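Local coordinates for citrate lyase subunit beta-like protein (Mycobacterium tuberculosis H37Rv, PDB 6CHU) that acts as a magnesium-dependent lyase of the HpcH/HpaI aldolase family, a homotrimeric TIM-barrel enzyme linked to itaconate dissimilation and leucine catabolism, at residues M140-E145 and S172-A177; S156-A159 and R164-A167; A188-I193 and Q200-D205. One frame throughout, in Å; residues are numbered along the deposited sequence.

Contact 1 of 3, residues M140-E145 and S172-A177; sequences MMWGAE and STILLA
Ile174 wedges its two branches against the outer side of strand residues Met140, Met141 and Trp142. Its CG2 methyl rests against Met140, 4.1 Å from Met140 CB, and also packs beside the carbonyl oxygen of that residue. The CG1 branch turns along the strand, where Ile174 CG1 lies 3.9 Å from Met141 O and 4.0 Å from Trp142 CB. One helix side chain thus spans three consecutive strand residues, by van der Waals contact. Met140 starts with CG anti to its carbonyl carbon and then bends at CG (chi2 -75°) and again before the terminal methyl. The folded chain brings Met140 CE to within 4.7 Å of Ala177 CB, one helical turn beyond Ile174, and it also packs on Ala132 of helix 128-133 and on Ala117 and Val119 of strand 114-119. This is the strand-to-helix packing of a TIM barrel: strand 137-142 and helix 165-180 run nearly antiparallel, at 176°, with the axes of the short segments 8.0 Å apart. Met141 points its side chain away from the helix to the inner side of the barrel, about 4 Å at nearest atoms from a bound acetate other than that at Asp165 and about 6 Å from Arg72, a substrate-binding residue. Trp142 alternates back to the helix side; with CG between its backbone N and carbonyl carbon (chi1 73°), it leans its CB on Ile174 CG1 and sends the indole away from the helix segment, Ile174 CG2 lying oblique to the ring. That turn carries NE1 to a hydrogen bond with Asp187 and sets the ring edge-to-face with Tyr163. On the far side of the helix, Ser172, Thr173 and Leu176 pack on His169 of a second subunit.

Contact 2 of 3, residues S156-A159 and R164-A167; sequences SRRA and RDVA. With ACT (acetate ion), chain C.
Arg164 N gives Ser156 O a nearly straight hydrogen bond of 2.8 Å (175°), pinning the loop to the residue just before helix 165-180. From there the Arg164 side chain runs along the loop from Ser156 toward Arg158. Arg164 CB lies 3.5 Å from O of a bound acetate. Arg164 CG passes 3.6 Å from Ser156 O and, on another side, meets Arg158 CG at 4.1 Å. CD continues over the Ser156 carbonyl carbon, and NE, hydrogen-bonded to Ser155 OG, comes 3.3 Å from Arg157 O. At the tip, Arg158 CA sits over one guanidinium face, toward the rim, while Arg164 NH1 stands 3.9 Å from Arg158 NH1, the two guanidinium planes turned 74° apart. Both nitrogens reach Asp205 of the third subunit, Arg158 by a salt bridge and Arg164 by a long, weak ion pair. Arg158 NH2 also makes a salt bridge to Asp165 OD1 through a weak, bent hydrogen bond, and a water joins the same two atoms. Asp165 OD2 pairs with Arg168 of the third subunit. The acetate, probably from the crystallisation liquor, takes hydrogen bonds from the backbone N of Asp165 and of Val166. It occupies the start of the helix, where amide hydrogens and the helix dipole would favour an anion, and the two arginines, gathered round one carboxylate of a neighbouring subunit, make this turn part of the charged trimer interface.

Contact 3 of 3, residues A188-I193 and Q200-D205; sequences AVHLDI and QEEARD
His190 and Glu202 meet edge to carboxylate: His190 ND1 donates a fairly straight 2.7 Å hydrogen bond to Glu202 OE1. The oxygen lies at the ring edge, close to the ring plane. The donor, in turn, meets the carboxylate from above, 48° out of its plane, and the two flat groups are inclined at 64°. His190 holds CG anti to its backbone N (chi1 -163°), which sends the ring across to the helix, and Glu202 reaches toward it with an extended chain. Each group has a second anchor. His190 NE2 bonds Asp195 OD2, so the ring is gripped at both nitrogens, which should restrict its rotation, while Glu202 OE2 forms a salt bridge with Arg157. A water lies 2.7 Å from Glu202 OE1 and 2.8 Å from Ala188 O, extending the polar network to the start of the loop. The buried carboxylate thus has partners at both oxygens. The pair links the loop that leaves barrel strand 184-187 to helix 196-209, whose Ala203 packs on Thr214 of strand 213-216 and on Ala228 of the next helix, 221-228.

From the N terminus, strand 137-142 enters contact 1 first, and the chain returns to it on helix 165-180, closing a loop of 26 residues. Contact 2 falls within that loop, where the chain doubles back so that the start of helix 165-180 meets residues 156-159. Contact 3 follows in series, a shorter closure between the loop after strand 184-187 and helix 196-209. Trp142 bridges the three: its ring packs against Ala167 of contact 2 and beside Ala188 of contact 3. The Arg157 side chain connects contacts 2 and 3. Contact 1 alone packs a barrel strand on a helix; the other two each fasten a loop to a helix, and both also touch the third subunit.

Contact 1 of 3, residues M140-E145 and S172-A177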
ATOM      1  N   MET A 140       0.290 -17.219  -2.909  1.00 17.50           N
ATOM      2  CA  MET A 140      -0.642 -16.117  -3.099  1.00 18.55           C
ATOM      3  C   MET A 140      -0.548 -15.653  -4.542  1.00 17.18           C
ATOM      4  O   MET A 140       0.559 -15.465  -5.062  1.00 18.66           O
ATOM      5  CB  MET A 140      -0.338 -14.931  -2.180  1.00 19.30           C
ATOM      6  CG  MET A 140      -0.279 -15.246  -0.681  1.00 20.12           C
ATOM      7  SD  MET A 140      -1.942 -15.478  -0.019  1.00 20.37           S
ATOM      8  CE  MET A 140      -2.564 -13.797  -0.066  1.00 21.56           C
ATOM      9  N   MET A 141      -1.701 -15.468  -5.167  1.00 19.57           N
ATOM     10  CA  MET A 141      -1.822 -14.874  -6.489  1.00 18.17           C
ATOM     11  C   MET A 141      -2.738 -13.664  -6.380  1.00 17.84           C
ATOM     12  O   MET A 141      -3.515 -13.533  -5.429  1.00 18.79           O
ATOM     13  CB  MET A 141      -2.385 -15.898  -7.496  1.00 16.64           C
ATOM     14  CG  MET A 141      -2.354 -15.462  -8.947  1.00 19.96           C
ATOM     15  SD  MET A 141      -3.097 -16.766  -9.946  1.00 23.86           S
ATOM     16  CE  MET A 141      -3.298 -15.866 -11.484  1.00 26.99           C
ATOM     17  N   TRP A 142      -2.670 -12.773  -7.367  1.00 19.94           N
ATOM     18  CA  TRP A 142      -3.643 -11.699  -7.428  1.00 19.79           C
ATOM     19  C   TRP A 142      -4.253 -11.652  -8.821  1.00 19.41           C
ATOM     20  O   TRP A 142      -3.708 -12.202  -9.784  1.00 20.24           O
ATOM     21  CB  TRP A 142      -3.030 -10.345  -7.030  1.00 18.91           C
ATOM     22  CG  TRP A 142      -2.106  -9.761  -8.053  1.00 16.70           C
ATOM     23  CD1 TRP A 142      -0.863 -10.205  -8.394  1.00 18.60           C
ATOM     24  CD2 TRP A 142      -2.363  -8.614  -8.859  1.00 18.57           C
ATOM     25  NE1 TRP A 142      -0.321  -9.399  -9.376  1.00 19.98           N
ATOM     26  CE2 TRP A 142      -1.227  -8.415  -9.681  1.00 20.23           C
ATOM     27  CE3 TRP A 142      -3.441  -7.728  -8.963  1.00 19.69           C
ATOM     28  CZ2 TRP A 142      -1.143  -7.377 -10.605  1.00 20.94           C
ATOM     29  CZ3 TRP A 142      -3.357  -6.682  -9.878  1.00 19.08           C
ATOM     30  CH2 TRP A 142      -2.210  -6.514 -10.687  1.00 22.63           C
ATOM     31  N   GLY A 143      -5.436 -11.045  -8.906  1.00 17.05           N
ATOM     32  CA  GLY A 143      -6.138 -10.961 -10.179  1.00 21.38           C
ATOM     33  C   GLY A 143      -6.693  -9.576 -10.438  1.00 21.27           C
ATOM     34  O   GLY A 143      -7.587  -9.121  -9.719  1.00 22.54           O
ATOM     35  N   ALA A 144      -6.191  -8.902 -11.471  1.00 20.69           N
ATOM     36  CA  ALA A 144      -6.518  -7.489 -11.640  1.00 20.06           C
ATOM     37  C   ALA A 144      -7.944  -7.291 -12.154  1.00 22.52           C
ATOM     38  O   ALA A 144      -8.626  -6.341 -11.753  1.00 24.45           O
ATOM     39  CB  ALA A 144      -5.506  -6.831 -12.583  1.00 19.34           C
ATOM     40  N   GLU A 145      -8.414  -8.158 -13.055  1.00 22.19           N
ATOM     41  CA  GLU A 145      -9.701  -7.880 -13.691  1.00 24.12           C
ATOM     42  C   GLU A 145     -10.867  -8.084 -12.729  1.00 21.99           C
ATOM     43  O   GLU A 145     -11.788  -7.258 -12.692  1.00 23.84           O
ATOM     44  CB  GLU A 145      -9.868  -8.729 -14.946  1.00 25.73           C
ATOM     45  CG  GLU A 145      -8.970  -8.256 -16.070  1.00 39.37           C
ATOM     46  CD  GLU A 145      -7.521  -8.677 -15.881  1.00 52.70           C
ATOM     47  OE1 GLU A 145      -7.266  -9.618 -15.089  1.00 55.94           O
ATOM     48  OE2 GLU A 145      -6.640  -8.062 -16.527  1.00 55.91           O
ATOM     49  N   SER A 172       1.635  -5.389  -4.965  1.00 16.76           N
ATOM     50  CA  SER A 172       2.631  -5.305  -3.898  1.00 18.22           C
ATOM     51  C   SER A 172       2.124  -5.936  -2.610  1.00 17.93           C
ATOM     52  O   SER A 172       2.885  -6.608  -1.897  1.00 19.10           O
ATOM     53  CB  SER A 172       3.025  -3.845  -3.653  1.00 19.09           C
ATOM     54  OG  SER A 172       3.661  -3.289  -4.796  1.00 19.76           O
ATOM     55  N   THR A 173       0.850  -5.711  -2.275  1.00 16.58           N
ATOM     56  CA  THR A 173       0.277  -6.316  -1.074  1.00 18.48           C
ATOM     57  C   THR A 173       0.439  -7.834  -1.088  1.00 16.45           C
ATOM     58  O   THR A 173       0.842  -8.441  -0.086  1.00 18.48           O
ATOM     59  CB  THR A 173      -1.202  -5.934  -0.954  1.00 18.17           C
ATOM     60  OG1 THR A 173      -1.317  -4.512  -0.802  1.00 20.18           O
ATOM     61  CG2 THR A 173      -1.843  -6.621   0.252  1.00 18.07           C
ATOM     62  N   ILE A 174       0.132  -8.464  -2.219  1.00 17.16           N
ATOM     63  CA  ILE A 174       0.169  -9.925  -2.309  1.00 19.26           C
ATOM     64  C   ILE A 174       1.601 -10.441  -2.295  1.00 18.06           C
ATOM     65  O   ILE A 174       1.895 -11.469  -1.673  1.00 19.01           O
ATOM     66  CB  ILE A 174      -0.607 -10.386  -3.562  1.00 20.41           C
ATOM     67  CG1 ILE A 174      -2.009 -10.813  -3.149  1.00 21.47           C
ATOM     68  CG2 ILE A 174       0.114 -11.513  -4.331  1.00 24.36           C
ATOM     69  CD1 ILE A 174      -2.776  -9.733  -2.508  1.00 23.55           C
ATOM     70  N   LEU A 175       2.513  -9.746  -2.975  1.00 18.71           N
ATOM     71  CA  LEU A 175       3.919 -10.147  -2.950  1.00 17.81           C
ATOM     72  C   LEU A 175       4.469 -10.112  -1.527  1.00 18.03           C
ATOM     73  O   LEU A 175       5.139 -11.050  -1.071  1.00 21.45           O
ATOM     74  CB  LEU A 175       4.723  -9.221  -3.857  1.00 18.32           C
ATOM     75  CG  LEU A 175       6.238  -9.410  -3.809  1.00 21.72           C
ATOM     76  CD1 LEU A 175       6.605 -10.833  -4.225  1.00 20.91           C
ATOM     77  CD2 LEU A 175       6.953  -8.372  -4.690  1.00 20.55           C
ATOM     78  N   LEU A 176       4.166  -9.041  -0.798  1.00 19.37           N
ATOM     79  CA  LEU A 176       4.678  -8.908   0.562  1.00 17.51           C
ATOM     80  C   LEU A 176       4.035  -9.922   1.505  1.00 15.69           C
ATOM     81  O   LEU A 176       4.723 -10.530   2.338  1.00 18.96           O
ATOM     82  CB  LEU A 176       4.449  -7.477   1.050  1.00 17.07           C
ATOM     83  CG  LEU A 176       5.286  -6.410   0.335  1.00 18.96           C
ATOM     84  CD1 LEU A 176       4.683  -5.026   0.616  1.00 18.53           C
ATOM     85  CD2 LEU A 176       6.737  -6.463   0.787  1.00 22.46           C
ATOM     86  N   ALA A 177       2.719 -10.107   1.405  1.00 16.55           N
ATOM     87  CA  ALA A 177       2.052 -11.068   2.281  1.00 17.95           C
ATOM     88  C   ALA A 177       2.554 -12.484   2.025  1.00 16.72           C
ATOM     89  O   ALA A 177       2.826 -13.235   2.969  1.00 17.81           O
ATOM     90  CB  ALA A 177       0.537 -10.989   2.090  1.00 18.50           C
TER

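Contact 2 of 3, residues S156-A159 and R164-A167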
ATOM      1  N   SER A 156      -8.554  -2.139 -15.559  1.00 24.72           N
ATOM      2  CA  SER A 156      -7.416  -2.303 -14.667  1.00 24.49           C
ATOM      3  C   SER A 156      -6.159  -1.603 -15.163  1.00 24.60           C
ATOM      4  O   SER A 156      -5.202  -1.460 -14.389  1.00 24.26           O
ATOM      5  CB  SER A 156      -7.122  -3.792 -14.478  1.00 25.13           C
ATOM      6  OG  SER A 156      -6.894  -4.394 -15.734  1.00 33.87           O
ATOM      7  N   ARG A 157      -6.126  -1.186 -16.431  1.00 25.43           N
ATOM      8  CA  ARG A 157      -4.933  -0.613 -17.040  1.00 25.90           C
ATOM      9  C   ARG A 157      -5.231   0.737 -17.670  1.00 29.20           C
ATOM     10  O   ARG A 157      -6.323   0.973 -18.192  1.00 29.63           O
ATOM     11  CB  ARG A 157      -4.360  -1.547 -18.122  1.00 29.07           C
ATOM     12  CG  ARG A 157      -3.828  -2.851 -17.562  1.00 28.03           C
ATOM     13  CD  ARG A 157      -3.443  -3.839 -18.668  1.00 26.81           C
ATOM     14  NE  ARG A 157      -3.201  -5.175 -18.118  1.00 29.45           N
ATOM     15  CZ  ARG A 157      -2.026  -5.594 -17.660  1.00 28.05           C
ATOM     16  NH1 ARG A 157      -0.975  -4.781 -17.692  1.00 27.00           N
ATOM     17  NH2 ARG A 157      -1.895  -6.827 -17.188  1.00 28.55           N
ATOM     18  N   ARG A 158      -4.230   1.616 -17.635  1.00 25.07           N
ATOM     19  CA  ARG A 158      -4.303   2.880 -18.352  1.00 31.00           C
ATOM     20  C   ARG A 158      -4.159   2.641 -19.853  1.00 38.52           C
ATOM     21  O   ARG A 158      -3.958   1.516 -20.319  1.00 33.97           O
ATOM     22  CB  ARG A 158      -3.210   3.840 -17.887  1.00 34.09           C
ATOM     23  CG  ARG A 158      -3.110   4.020 -16.405  1.00 39.87           C
ATOM     24  CD  ARG A 158      -2.149   5.144 -16.087  1.00 50.03           C
ATOM     25  NE  ARG A 158      -1.902   5.220 -14.653  1.00 63.74           N
ATOM     26  CZ  ARG A 158      -2.757   5.732 -13.774  1.00 71.02           C
ATOM     27  NH1 ARG A 158      -3.924   6.219 -14.181  1.00 73.52           N
ATOM     28  NH2 ARG A 158      -2.448   5.754 -12.484  1.00 69.41           N
ATOM     29  N   ALA A 159      -4.228   3.736 -20.613  1.00 44.27           N
ATOM     30  CA  ALA A 159      -4.164   3.647 -22.068  1.00 49.91           C
ATOM     31  C   ALA A 159      -2.847   3.041 -22.542  1.00 51.69           C
ATOM     32  O   ALA A 159      -2.822   2.290 -23.525  1.00 53.34           O
ATOM     33  CB  ALA A 159      -4.370   5.031 -22.681  1.00 52.52           C
ATOM     34  N   ARG A 164      -3.353   0.400 -13.335  1.00 24.14           N
ATOM     35  CA  ARG A 164      -3.808   1.520 -12.524  1.00 22.26           C
ATOM     36  C   ARG A 164      -3.341   1.321 -11.079  1.00 22.86           C
ATOM     37  O   ARG A 164      -2.922   0.234 -10.684  1.00 22.25           O
ATOM     38  CB  ARG A 164      -5.327   1.666 -12.612  1.00 21.52           C
ATOM     39  CG  ARG A 164      -5.804   2.049 -14.028  1.00 24.73           C
ATOM     40  CD  ARG A 164      -7.319   2.113 -14.144  1.00 24.68           C
ATOM     41  NE  ARG A 164      -7.721   2.375 -15.537  1.00 23.78           N
ATOM     42  CZ  ARG A 164      -7.684   3.566 -16.124  1.00 27.69           C
ATOM     43  NH1 ARG A 164      -7.274   4.647 -15.460  1.00 27.78           N
ATOM     44  NH2 ARG A 164      -8.055   3.687 -17.395  1.00 30.45           N
ATOM     45  N   ASP A 165      -3.416   2.396 -10.286  1.00 22.17           N
ATOM     46  CA  ASP A 165      -2.734   2.408  -8.992  1.00 20.43           C
ATOM     47  C   ASP A 165      -3.276   1.356  -8.028  1.00 22.65           C
ATOM     48  O   ASP A 165      -2.493   0.698  -7.323  1.00 20.94           O
ATOM     49  CB  ASP A 165      -2.819   3.801  -8.362  1.00 19.22           C
ATOM     50  CG  ASP A 165      -1.823   4.782  -8.966  1.00 30.33           C
ATOM     51  OD1 ASP A 165      -1.011   4.366  -9.830  1.00 25.40           O
ATOM     52  OD2 ASP A 165      -1.849   5.973  -8.570  1.00 30.36           O
ATOM     53  N   VAL A 166      -4.606   1.189  -7.945  1.00 19.96           N
ATOM     54  CA  VAL A 166      -5.120   0.211  -6.980  1.00 21.27           C
ATOM     55  C   VAL A 166      -4.668  -1.195  -7.352  1.00 20.81           C
ATOM     56  O   VAL A 166      -4.423  -2.033  -6.469  1.00 18.58           O
ATOM     57  CB  VAL A 166      -6.658   0.301  -6.828  1.00 22.16           C
ATOM     58  CG1 VAL A 166      -7.384  -0.267  -8.052  1.00 25.11           C
ATOM     59  CG2 VAL A 166      -7.096  -0.429  -5.543  1.00 20.57           C
ATOM     60  N   ALA A 167      -4.487  -1.464  -8.650  1.00 20.33           N
ATOM     61  CA  ALA A 167      -3.952  -2.756  -9.069  1.00 19.85           C
ATOM     62  C   ALA A 167      -2.494  -2.912  -8.647  1.00 19.28           C
ATOM     63  O   ALA A 167      -2.096  -3.962  -8.122  1.00 20.21           O
ATOM     64  CB  ALA A 167      -4.102  -2.914 -10.586  1.00 19.16           C
TER
HETATM   65  C   ACT C 302      -5.964   4.479  -9.549  1.00 32.66           C
HETATM   66  O   ACT C 302      -5.262   4.562 -10.615  1.00 24.36           O
HETATM   67  OXT ACT C 302      -6.031   3.525  -8.693  1.00 24.63           O
HETATM   68  CH3 ACT C 302      -6.879   5.723  -9.215  1.00 27.58           C
HETATM   69  O   HOH W   1      -0.784   3.602 -12.393  1.00 36.86           O

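Contact 3 of 3, residues A188-I193 and Q200-D205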
ATOM      1  N   ALA A 188      -0.156 -11.707 -11.718  1.00 18.92           N
ATOM      2  CA  ALA A 188      -1.424 -11.787 -12.433  1.00 19.41           C
ATOM      3  C   ALA A 188      -1.228 -12.008 -13.938  1.00 22.33           C
ATOM      4  O   ALA A 188      -0.192 -11.671 -14.529  1.00 20.96           O
ATOM      5  CB  ALA A 188      -2.244 -10.508 -12.218  1.00 19.59           C
ATOM      6  N   VAL A 189      -2.280 -12.549 -14.563  1.00 19.75           N
ATOM      7  CA  VAL A 189      -2.251 -12.877 -15.982  1.00 18.94           C
ATOM      8  C   VAL A 189      -2.269 -11.612 -16.825  1.00 21.58           C
ATOM      9  O   VAL A 189      -2.812 -10.571 -16.437  1.00 22.49           O
ATOM     10  CB  VAL A 189      -3.434 -13.787 -16.359  1.00 24.54           C
ATOM     11  CG1 VAL A 189      -3.352 -15.114 -15.634  1.00 20.66           C
ATOM     12  CG2 VAL A 189      -4.765 -13.097 -16.086  1.00 27.80           C
ATOM     13  N   HIS A 190      -1.686 -11.718 -18.011  1.00 21.91           N
ATOM     14  CA  HIS A 190      -1.660 -10.648 -19.000  1.00 24.31           C
ATOM     15  C   HIS A 190      -2.714 -11.005 -20.036  1.00 23.92           C
ATOM     16  O   HIS A 190      -2.466 -11.841 -20.902  1.00 25.72           O
ATOM     17  CB  HIS A 190      -0.269 -10.546 -19.614  1.00 23.54           C
ATOM     18  CG  HIS A 190      -0.013  -9.253 -20.319  1.00 25.56           C
ATOM     19  ND1 HIS A 190       0.422  -8.123 -19.660  1.00 24.00           N
ATOM     20  CD2 HIS A 190      -0.116  -8.916 -21.625  1.00 29.47           C
ATOM     21  CE1 HIS A 190       0.573  -7.142 -20.533  1.00 28.94           C
ATOM     22  NE2 HIS A 190       0.243  -7.595 -21.730  1.00 29.56           N
ATOM     23  N   LEU A 191      -3.895 -10.377 -19.949  1.00 24.63           N
ATOM     24  CA  LEU A 191      -5.007 -10.806 -20.794  1.00 27.26           C
ATOM     25  C   LEU A 191      -4.791 -10.487 -22.266  1.00 26.94           C
ATOM     26  O   LEU A 191      -5.380 -11.159 -23.124  1.00 26.82           O
ATOM     27  CB  LEU A 191      -6.318 -10.174 -20.323  1.00 28.09           C
ATOM     28  CG  LEU A 191      -6.883 -10.721 -19.007  1.00 27.39           C
ATOM     29  CD1 LEU A 191      -8.286 -10.196 -18.828  1.00 32.89           C
ATOM     30  CD2 LEU A 191      -6.899 -12.242 -18.981  1.00 27.70           C
ATOM     31  N   ASP A 192      -3.964  -9.489 -22.582  1.00 24.44           N
ATOM     32  CA  ASP A 192      -3.702  -9.119 -23.975  1.00 29.76           C
ATOM     33  C   ASP A 192      -2.639 -10.064 -24.523  1.00 25.81           C
ATOM     34  O   ASP A 192      -1.438  -9.790 -24.460  1.00 25.92           O
ATOM     35  CB  ASP A 192      -3.267  -7.659 -24.082  1.00 27.92           C
ATOM     36  CG  ASP A 192      -3.241  -7.160 -25.520  1.00 34.99           C
ATOM     37  OD1 ASP A 192      -3.339  -7.987 -26.449  1.00 28.83           O
ATOM     38  OD2 ASP A 192      -3.117  -5.938 -25.725  1.00 35.69           O
ATOM     39  N   ILE A 193      -3.103 -11.170 -25.114  1.00 26.14           N
ATOM     40  CA  ILE A 193      -2.218 -12.281 -25.469  1.00 27.68           C
ATOM     41  C   ILE A 193      -1.171 -11.847 -26.490  1.00 28.18           C
ATOM     42  O   ILE A 193       0.012 -12.189 -26.377  1.00 30.70           O
ATOM     43  CB  ILE A 193      -3.043 -13.470 -25.995  1.00 25.50           C
ATOM     44  CG1 ILE A 193      -3.914 -14.038 -24.881  1.00 28.90           C
ATOM     45  CG2 ILE A 193      -2.129 -14.530 -26.598  1.00 25.14           C
ATOM     46  CD1 ILE A 193      -4.851 -15.137 -25.352  1.00 30.93           C
ATOM     47  N   GLN A 200       6.488  -9.079 -21.664  1.00 26.06           N
ATOM     48  CA  GLN A 200       7.915  -9.133 -21.374  1.00 28.85           C
ATOM     49  C   GLN A 200       8.283  -8.153 -20.268  1.00 25.44           C
ATOM     50  O   GLN A 200       8.945  -8.524 -19.291  1.00 28.95           O
ATOM     51  CB  GLN A 200       8.718  -8.854 -22.642  1.00 32.09           C
ATOM     52  CG  GLN A 200      10.160  -9.273 -22.525  1.00 45.61           C
ATOM     53  CD  GLN A 200      10.855  -9.330 -23.869  1.00 60.07           C
ATOM     54  OE1 GLN A 200      10.265  -9.012 -24.905  1.00 66.79           O
ATOM     55  NE2 GLN A 200      12.114  -9.744 -23.862  1.00 65.15           N
ATOM     56  N   GLU A 201       7.829  -6.900 -20.392  1.00 25.06           N
ATOM     57  CA  GLU A 201       8.138  -5.882 -19.391  1.00 29.16           C
ATOM     58  C   GLU A 201       7.529  -6.229 -18.039  1.00 27.73           C
ATOM     59  O   GLU A 201       8.146  -6.003 -16.990  1.00 26.88           O
ATOM     60  CB  GLU A 201       7.626  -4.520 -19.861  1.00 33.31           C
ATOM     61  CG  GLU A 201       8.198  -4.059 -21.193  1.00 44.58           C
ATOM     62  CD  GLU A 201       7.690  -2.683 -21.585  1.00 63.32           C
ATOM     63  OE1 GLU A 201       6.868  -2.119 -20.828  1.00 66.72           O
ATOM     64  OE2 GLU A 201       8.114  -2.168 -22.644  1.00 69.38           O
ATOM     65  N   GLU A 202       6.305  -6.763 -18.055  1.00 24.47           N
ATOM     66  CA  GLU A 202       5.586  -7.115 -16.838  1.00 24.82           C
ATOM     67  C   GLU A 202       6.251  -8.278 -16.111  1.00 26.75           C
ATOM     68  O   GLU A 202       6.416  -8.244 -14.884  1.00 24.83           O
ATOM     69  CB  GLU A 202       4.148  -7.465 -17.215  1.00 25.79           C
ATOM     70  CG  GLU A 202       3.148  -7.563 -16.083  1.00 28.93           C
ATOM     71  CD  GLU A 202       1.738  -7.461 -16.630  1.00 27.25           C
ATOM     72  OE1 GLU A 202       1.219  -8.481 -17.132  1.00 25.32           O
ATOM     73  OE2 GLU A 202       1.177  -6.349 -16.613  1.00 27.74           O
ATOM     74  N   ALA A 203       6.627  -9.325 -16.850  1.00 23.80           N
ATOM     75  CA  ALA A 203       7.268 -10.478 -16.221  1.00 23.91           C
ATOM     76  C   ALA A 203       8.692 -10.149 -15.784  1.00 25.48           C
ATOM     77  O   ALA A 203       9.151 -10.638 -14.746  1.00 25.95           O
ATOM     78  CB  ALA A 203       7.255 -11.672 -17.176  1.00 26.71           C
ATOM     79  N   ARG A 204       9.417  -9.340 -16.569  1.00 23.45           N
ATOM     80  CA  ARG A 204      10.711  -8.843 -16.095  1.00 23.48           C
ATOM     81  C   ARG A 204      10.545  -8.061 -14.796  1.00 23.04           C
ATOM     82  O   ARG A 204      11.319  -8.245 -13.844  1.00 26.08           O
ATOM     83  CB  ARG A 204      11.380  -7.973 -17.161  1.00 24.90           C
ATOM     84  CG  ARG A 204      12.027  -8.751 -18.285  1.00 34.58           C
ATOM     85  CD  ARG A 204      12.745  -7.775 -19.214  1.00 38.89           C
ATOM     86  NE  ARG A 204      13.387  -8.439 -20.337  1.00 56.37           N
ATOM     87  CZ  ARG A 204      13.789  -7.806 -21.436  1.00 69.78           C
ATOM     88  NH1 ARG A 204      13.603  -6.498 -21.553  1.00 73.65           N
ATOM     89  NH2 ARG A 204      14.371  -8.480 -22.418  1.00 71.54           N
ATOM     90  N   ASP A 205       9.541  -7.182 -14.744  1.00 24.66           N
ATOM     91  CA  ASP A 205       9.250  -6.438 -13.521  1.00 19.18           C
ATOM     92  C   ASP A 205       8.956  -7.384 -12.363  1.00 27.47           C
ATOM     93  O   ASP A 205       9.438  -7.185 -11.241  1.00 26.26           O
ATOM     94  CB  ASP A 205       8.049  -5.519 -13.746  1.00 25.21           C
ATOM     95  CG  ASP A 205       8.408  -4.208 -14.422  1.00 34.68           C
ATOM     96  OD1 ASP A 205       9.581  -4.016 -14.821  1.00 35.50           O
ATOM     97  OD2 ASP A 205       7.493  -3.355 -14.548  1.00 30.11           O
TER
HETATM   98  O   HOH W   2       1.699 -11.050 -16.475  1.00 24.52           O